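Local atomic coordinates of 177aa long conserved hypothetical protein (ST1454) (Sulfolobus tokodaii, PDB entry 1WOZ), a protein that probably transfers the adenosyl group of ATP to cob(I)alamin, acting as a PduO-type corrinoid adenosyltransferase. Residues Gly39-Lys44 with Ala111-Val116; Ile45-Met50 with Asn161-Val166. One frame throughout, in Å; residues are numbered along the deposited sequence.

The segments of interactions 1 and 2 alternate along the chain, and 39-44 runs straight into 45-50, as helix 23-44 and helix 48-69 follow each other. Interaction 1 (39-44 with 111-116) is a buried helix-helix contact, apolar in character, that lies against other subunits of the trimer. The centre of interaction 2 (45-50 with 161-166) lies about 17 Å from the centre of the chain, against about 11 Å for that of interaction 1, and it is a surface contact built on charge: a salt bridge and a cation-pi pair. No helix is shared, yet the two touch where Leu114 of interaction 1 packs on Ile45 and Met50 of interaction 2.

Interaction 1 (Gly39-Lys44 with Ala111-Val116); sequences GFAISK and ASVLHV
Val113 meets Phe40 and Ala41 with its CG1 methyl, and this branch carries most of the apolar contact. Val113 CG1, anti to the backbone N (chi1 -176°), lies 3.6 Å from Phe40 CD1. The two side chains cross at about a right angle, and the methyl approaches the ring obliquely. Val113 CG1 also sits 3.7 Å from Ala41 CA and 4.0 Å from Ala41 CB, so a small residue on helix 23-44 receives a branched one from helix 109-134. Here too the backbones come nearest, with 5.7 Å between Ala41 CA and Val113 CA. Leu114 adds a looser touch, its CD2 4.3 Å from Ala41 CB. Within 39-44, Lys44 CG lies 3.9 Å above one face of the Phe40 ring, toward its rim.

The polar groups lie within 39-44. Ser43 OG donates to Phe40 O at 2.8 Å, one turn back along the helix. The Lys44 chain leads away from Val113, and NZ forms salt bridges with Glu109 of its own chain and, more strongly, with Glu109 of a second subunit.

The short helix axes run antiparallel at 170° and approach to 9.3 Å, as neighbours do in the five-helix bundle of this family. Phe40 also packs on Val113 of the second subunit, and Val113 on Phe40 of the third, so the pair recurs across the trimer interfaces. Within the chain, Ala111 and Leu114 rest on helix 140-163, while Ile42 faces helix 48-69.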
loop_
_atom_site.group_PDB
_atom_site.type_symbol
_atom_site.label_atom_id
_atom_site.label_comp_id
_atom_site.label_asym_id
_atom_site.label_seq_id
_atom_site.Cartn_x
_atom_site.Cartn_y
_atom_site.Cartn_z
ATOM N N GLY A 39 -5.458 -6.115 -9.044
ATOM C CA GLY A 39 -6.214 -7.334 -8.828
ATOM C C GLY A 39 -7.222 -7.094 -7.712
ATOM O O GLY A 39 -8.361 -7.566 -7.796
ATOM N N PHE A 40 -6.813 -6.360 -6.669
ATOM C CA PHE A 40 -7.717 -6.058 -5.542
ATOM C C PHE A 40 -8.860 -5.139 -6.024
ATOM O O PHE A 40 -10.034 -5.377 -5.728
ATOM C CB PHE A 40 -6.912 -5.416 -4.381
ATOM C CG PHE A 40 -7.749 -5.048 -3.166
ATOM C CD1 PHE A 40 -7.673 -3.768 -2.619
ATOM C CD2 PHE A 40 -8.588 -5.982 -2.559
ATOM C CE1 PHE A 40 -8.416 -3.416 -1.481
ATOM C CE2 PHE A 40 -9.341 -5.640 -1.418
ATOM C CZ PHE A 40 -9.250 -4.357 -0.884
ATOM N N ALA A 41 -8.540 -4.116 -6.807
ATOM C CA ALA A 41 -9.593 -3.218 -7.329
ATOM C C ALA A 41 -10.621 -4.020 -8.160
ATOM O O ALA A 41 -11.848 -3.820 -8.041
ATOM C CB ALA A 41 -8.988 -2.166 -8.190
ATOM N N ILE A 42 -10.122 -4.911 -9.018
ATOM C CA ILE A 42 -11.016 -5.745 -9.820
ATOM C C ILE A 42 -11.954 -6.559 -8.920
ATOM O O ILE A 42 -13.159 -6.629 -9.175
ATOM C CB ILE A 42 -10.216 -6.713 -10.739
ATOM C CG1 ILE A 42 -9.489 -5.908 -11.820
ATOM C CG2 ILE A 42 -11.175 -7.779 -11.379
ATOM C CD1 ILE A 42 -8.422 -6.713 -12.595
ATOM N N SER A 43 -11.426 -7.162 -7.857
ATOM C CA SER A 43 -12.277 -7.956 -6.970
ATOM C C SER A 43 -13.349 -7.113 -6.252
ATOM O O SER A 43 -14.352 -7.648 -5.784
ATOM C CB SER A 43 -11.438 -8.700 -5.912
ATOM O OG SER A 43 -11.021 -7.834 -4.853
ATOM N N LYS A 44 -13.152 -5.805 -6.174
ATOM C CA LYS A 44 -14.095 -4.932 -5.462
ATOM C C LYS A 44 -15.044 -4.145 -6.377
ATOM O O LYS A 44 -15.928 -3.438 -5.904
ATOM C CB LYS A 44 -13.319 -3.914 -4.612
ATOM C CG LYS A 44 -12.382 -4.502 -3.568
ATOM C CD LYS A 44 -13.148 -5.161 -2.456
ATOM C CE LYS A 44 -13.928 -4.141 -1.632
ATOM N NZ LYS A 44 -14.680 -4.807 -0.521
ATOM N N ALA A 111 -14.548 3.616 -5.996
ATOM C CA ALA A 111 -13.707 4.741 -6.389
ATOM C C ALA A 111 -12.496 4.848 -5.441
ATOM O O ALA A 111 -11.392 5.194 -5.870
ATOM C CB ALA A 111 -14.507 6.049 -6.346
ATOM N N SER A 112 -12.698 4.550 -4.161
ATOM C CA SER A 112 -11.596 4.666 -3.206
ATOM C C SER A 112 -10.482 3.681 -3.517
ATOM O O SER A 112 -9.311 4.050 -3.469
ATOM C CB SER A 112 -12.084 4.449 -1.762
ATOM O OG SER A 112 -13.001 5.468 -1.391
ATOM N N VAL A 113 -10.828 2.433 -3.837
ATOM C CA VAL A 113 -9.782 1.467 -4.142
ATOM C C VAL A 113 -9.091 1.823 -5.453
ATOM O O VAL A 113 -7.882 1.576 -5.616
ATOM C CB VAL A 113 -10.322 0.025 -4.174
ATOM C CG1 VAL A 113 -9.163 -0.959 -4.398
ATOM C CG2 VAL A 113 -10.969 -0.304 -2.836
ATOM N N LEU A 114 -9.843 2.410 -6.389
ATOM C CA LEU A 114 -9.254 2.854 -7.661
ATOM C C LEU A 114 -8.259 3.992 -7.428
ATOM O O LEU A 114 -7.211 4.046 -8.087
ATOM C CB LEU A 114 -10.352 3.299 -8.644
ATOM C CG LEU A 114 -11.092 2.067 -9.245
ATOM C CD1 LEU A 114 -12.427 2.509 -9.859
ATOM C CD2 LEU A 114 -10.223 1.378 -10.306
ATOM N N HIS A 115 -8.584 4.905 -6.506
ATOM C CA HIS A 115 -7.669 5.999 -6.198
ATOM C C HIS A 115 -6.407 5.481 -5.507
ATOM O O HIS A 115 -5.309 6.005 -5.720
ATOM C CB HIS A 115 -8.345 7.048 -5.301
ATOM C CG HIS A 115 -9.164 8.035 -6.066
ATOM N ND1 HIS A 115 -8.612 8.865 -7.018
ATOM C CD2 HIS A 115 -10.492 8.313 -6.040
ATOM C CE1 HIS A 115 -9.565 9.611 -7.551
ATOM N NE2 HIS A 115 -10.715 9.295 -6.975
ATOM N N VAL A 116 -6.561 4.481 -4.642
ATOM C CA VAL A 116 -5.377 3.924 -3.995
ATOM C C VAL A 116 -4.481 3.312 -5.085
ATOM O O VAL A 116 -3.259 3.510 -5.106
ATOM C CB VAL A 116 -5.750 2.811 -2.981
ATOM C CG1 VAL A 116 -4.503 1.990 -2.633
ATOM C CG2 VAL A 116 -6.372 3.432 -1.714
#

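Interaction 2 (Ile45-Met50 with Asn161-Val166); sequences IPWEDM and NKRRNV
Arg163 passes over one face of the Trp47 indole and ends on Asp49. Arg163 CB lies above the rim of the indole, 3.6 Å from Trp47 CZ2. CD, anti to CA (chi2 -179°), then stands 3.6 Å from the centroid of the Trp47 five-membered ring and only 9° off its normal, a CH-pi contact. Arg163 CZ is 4.6 Å from that same centroid, a cation-pi pair in which the guanidinium stands nearly upright, 83° from the ring plane. At the tip, Arg163 NH1 packs tightly on Trp47 CB, in the guanidinium plane, and donates to Asp49 OD1 at 3.0 Å. Arg163 NH2 donates to Asp49 OD2 at 2.7 Å. Both carboxylate oxygens use their syn lone pairs, giving an end-on, nearly coplanar salt bridge, and NH2 also pairs with Glu95.

The bridge links the first turn of helix 48-69, whose N-cap is Trp47, to the end of helix 140-163, closed by a Schellman motif with Asn165 at C-prime. An alanine in place of Arg163 would probably leave Asp49 without its charged mate and uncover the indole face beneath CD.

Met50 (a selenomethionine) lays CE 3.9 Å above one face of the guanidinium. Pro46 CG covers the opposite indole face and meets Arg164 NH2 tip to tip at 3.6 Å, a nitrogen whose salt-bridge partner is Glu110.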
loop_
_atom_site.group_PDB
_atom_site.type_symbol
_atom_site.label_atom_id
_atom_site.label_comp_id
_atom_site.label_asym_id
_atom_site.label_seq_id
_atom_site.Cartn_x
_atom_site.Cartn_y
_atom_site.Cartn_z
ATOM N N ILE A 45 -14.859 -4.268 -7.674
ATOM C CA ILE A 45 -15.651 -3.534 -8.664
ATOM C C ILE A 45 -16.627 -4.488 -9.356
ATOM O O ILE A 45 -16.223 -5.509 -9.917
ATOM C CB ILE A 45 -14.686 -2.893 -9.714
ATOM C CG1 ILE A 45 -13.942 -1.713 -9.077
ATOM C CG2 ILE A 45 -15.432 -2.440 -10.950
ATOM C CD1 ILE A 45 -12.741 -1.258 -9.943
ATOM N N PRO A 46 -17.923 -4.153 -9.351
ATOM C CA PRO A 46 -18.917 -5.022 -9.983
ATOM C C PRO A 46 -19.164 -4.793 -11.475
ATOM O O PRO A 46 -19.839 -5.589 -12.123
ATOM C CB PRO A 46 -20.171 -4.727 -9.168
ATOM C CG PRO A 46 -20.058 -3.212 -8.984
ATOM C CD PRO A 46 -18.575 -3.038 -8.625
ATOM N N TRP A 47 -18.623 -3.728 -12.036
ATOM C CA TRP A 47 -18.914 -3.418 -13.431
ATOM C C TRP A 47 -18.014 -4.143 -14.407
ATOM O O TRP A 47 -16.783 -4.069 -14.327
ATOM C CB TRP A 47 -18.839 -1.911 -13.630
ATOM C CG TRP A 47 -19.667 -1.172 -12.605
ATOM C CD1 TRP A 47 -21.031 -1.183 -12.473
ATOM C CD2 TRP A 47 -19.169 -0.361 -11.536
ATOM N NE1 TRP A 47 -21.409 -0.428 -11.385
ATOM C CE2 TRP A 47 -20.289 0.087 -10.791
ATOM C CE3 TRP A 47 -17.888 0.029 -11.138
ATOM C CZ2 TRP A 47 -20.163 0.899 -9.666
ATOM C CZ3 TRP A 47 -17.757 0.845 -10.009
ATOM C CH2 TRP A 47 -18.892 1.271 -9.288
ATOM N N GLU A 48 -18.639 -4.818 -15.359
ATOM C CA GLU A 48 -17.880 -5.626 -16.308
ATOM C C GLU A 48 -16.961 -4.865 -17.225
ATOM O O GLU A 48 -15.913 -5.397 -17.610
ATOM C CB GLU A 48 -18.826 -6.489 -17.154
ATOM C CG GLU A 48 -19.610 -7.505 -16.368
ATOM C CD GLU A 48 -18.740 -8.526 -15.684
ATOM O OE1 GLU A 48 -17.715 -8.976 -16.267
ATOM O OE2 GLU A 48 -19.094 -8.891 -14.552
ATOM N N ASP A 49 -17.326 -3.636 -17.591
ATOM C CA ASP A 49 -16.456 -2.879 -18.467
ATOM C C ASP A 49 -15.143 -2.552 -17.801
ATOM O O ASP A 49 -14.082 -2.654 -18.433
ATOM C CB ASP A 49 -17.128 -1.596 -19.010
ATOM C CG ASP A 49 -17.705 -0.673 -17.915
ATOM O OD1 ASP A 49 -17.761 -1.031 -16.712
ATOM O OD2 ASP A 49 -18.129 0.437 -18.298
HETATM N N MSE A 50 -15.201 -2.164 -16.529
HETATM C CA MSE A 50 -13.976 -1.847 -15.806
HETATM C C MSE A 50 -13.147 -3.092 -15.515
HETATM O O MSE A 50 -11.923 -3.049 -15.584
HETATM C CB MSE A 50 -14.284 -1.136 -14.487
HETATM C CG MSE A 50 -14.676 0.305 -14.670
HETATM SE SE MSE A 50 -14.808 1.194 -12.937
HETATM C CE MSE A 50 -16.148 2.538 -13.419
ATOM N N ASN A 161 -17.922 6.556 -8.782
ATOM C CA ASN A 161 -18.756 7.364 -7.875
ATOM C C ASN A 161 -20.083 7.727 -8.521
ATOM O O ASN A 161 -21.121 7.652 -7.886
ATOM C CB ASN A 161 -18.018 8.640 -7.414
ATOM C CG ASN A 161 -17.090 8.361 -6.244
ATOM O OD1 ASN A 161 -17.311 7.403 -5.489
ATOM N ND2 ASN A 161 -16.052 9.176 -6.087
ATOM N N LYS A 162 -20.062 8.129 -9.786
ATOM C CA LYS A 162 -21.320 8.446 -10.470
ATOM C C LYS A 162 -22.267 7.248 -10.439
ATOM O O LYS A 162 -23.460 7.386 -10.126
ATOM C CB LYS A 162 -21.061 8.826 -11.927
ATOM C CG LYS A 162 -22.327 9.132 -12.721
ATOM C CD LYS A 162 -21.951 9.574 -14.128
ATOM C CE LYS A 162 -23.180 9.761 -15.020
ATOM N NZ LYS A 162 -23.954 10.959 -14.612
ATOM N N ARG A 163 -21.751 6.065 -10.764
ATOM C CA ARG A 163 -22.591 4.871 -10.754
ATOM C C ARG A 163 -23.087 4.535 -9.354
ATOM O O ARG A 163 -24.086 3.827 -9.203
ATOM C CB ARG A 163 -21.839 3.666 -11.343
ATOM C CG ARG A 163 -21.558 3.826 -12.842
ATOM C CD ARG A 163 -20.831 2.595 -13.433
ATOM N NE ARG A 163 -20.462 2.806 -14.830
ATOM C CZ ARG A 163 -19.747 1.948 -15.553
ATOM N NH1 ARG A 163 -19.329 0.812 -15.007
ATOM N NH2 ARG A 163 -19.422 2.237 -16.809
ATOM N N ARG A 164 -22.387 5.028 -8.332
ATOM C CA ARG A 164 -22.779 4.781 -6.952
ATOM C C ARG A 164 -23.542 5.961 -6.321
ATOM O O ARG A 164 -23.804 5.961 -5.116
ATOM C CB ARG A 164 -21.538 4.483 -6.088
ATOM C CG ARG A 164 -20.960 3.100 -6.285
ATOM C CD ARG A 164 -21.973 2.045 -5.838
ATOM N NE ARG A 164 -21.379 0.708 -5.771
ATOM C CZ ARG A 164 -22.001 -0.401 -6.167
ATOM N NH1 ARG A 164 -23.233 -0.332 -6.664
ATOM N NH2 ARG A 164 -21.401 -1.584 -6.056
ATOM N N ASN A 165 -23.907 6.957 -7.119
ATOM C CA ASN A 165 -24.624 8.128 -6.583
ATOM C C ASN A 165 -23.861 8.860 -5.497
ATOM O O ASN A 165 -24.440 9.408 -4.560
ATOM C CB ASN A 165 -26.011 7.725 -6.059
ATOM C CG ASN A 165 -26.993 7.481 -7.193
ATOM O OD1 ASN A 165 -27.007 6.409 -7.791
ATOM N ND2 ASN A 165 -27.794 8.490 -7.511
ATOM N N VAL A 166 -22.547 8.891 -5.648
ATOM C CA VAL A 166 -21.685 9.571 -4.703
ATOM C C VAL A 166 -21.074 10.806 -5.380
ATOM O O VAL A 166 -20.549 10.708 -6.482
ATOM C CB VAL A 166 -20.549 8.617 -4.248
ATOM C CG1 VAL A 166 -19.503 9.401 -3.453
ATOM C CG2 VAL A 166 -21.135 7.466 -3.425
#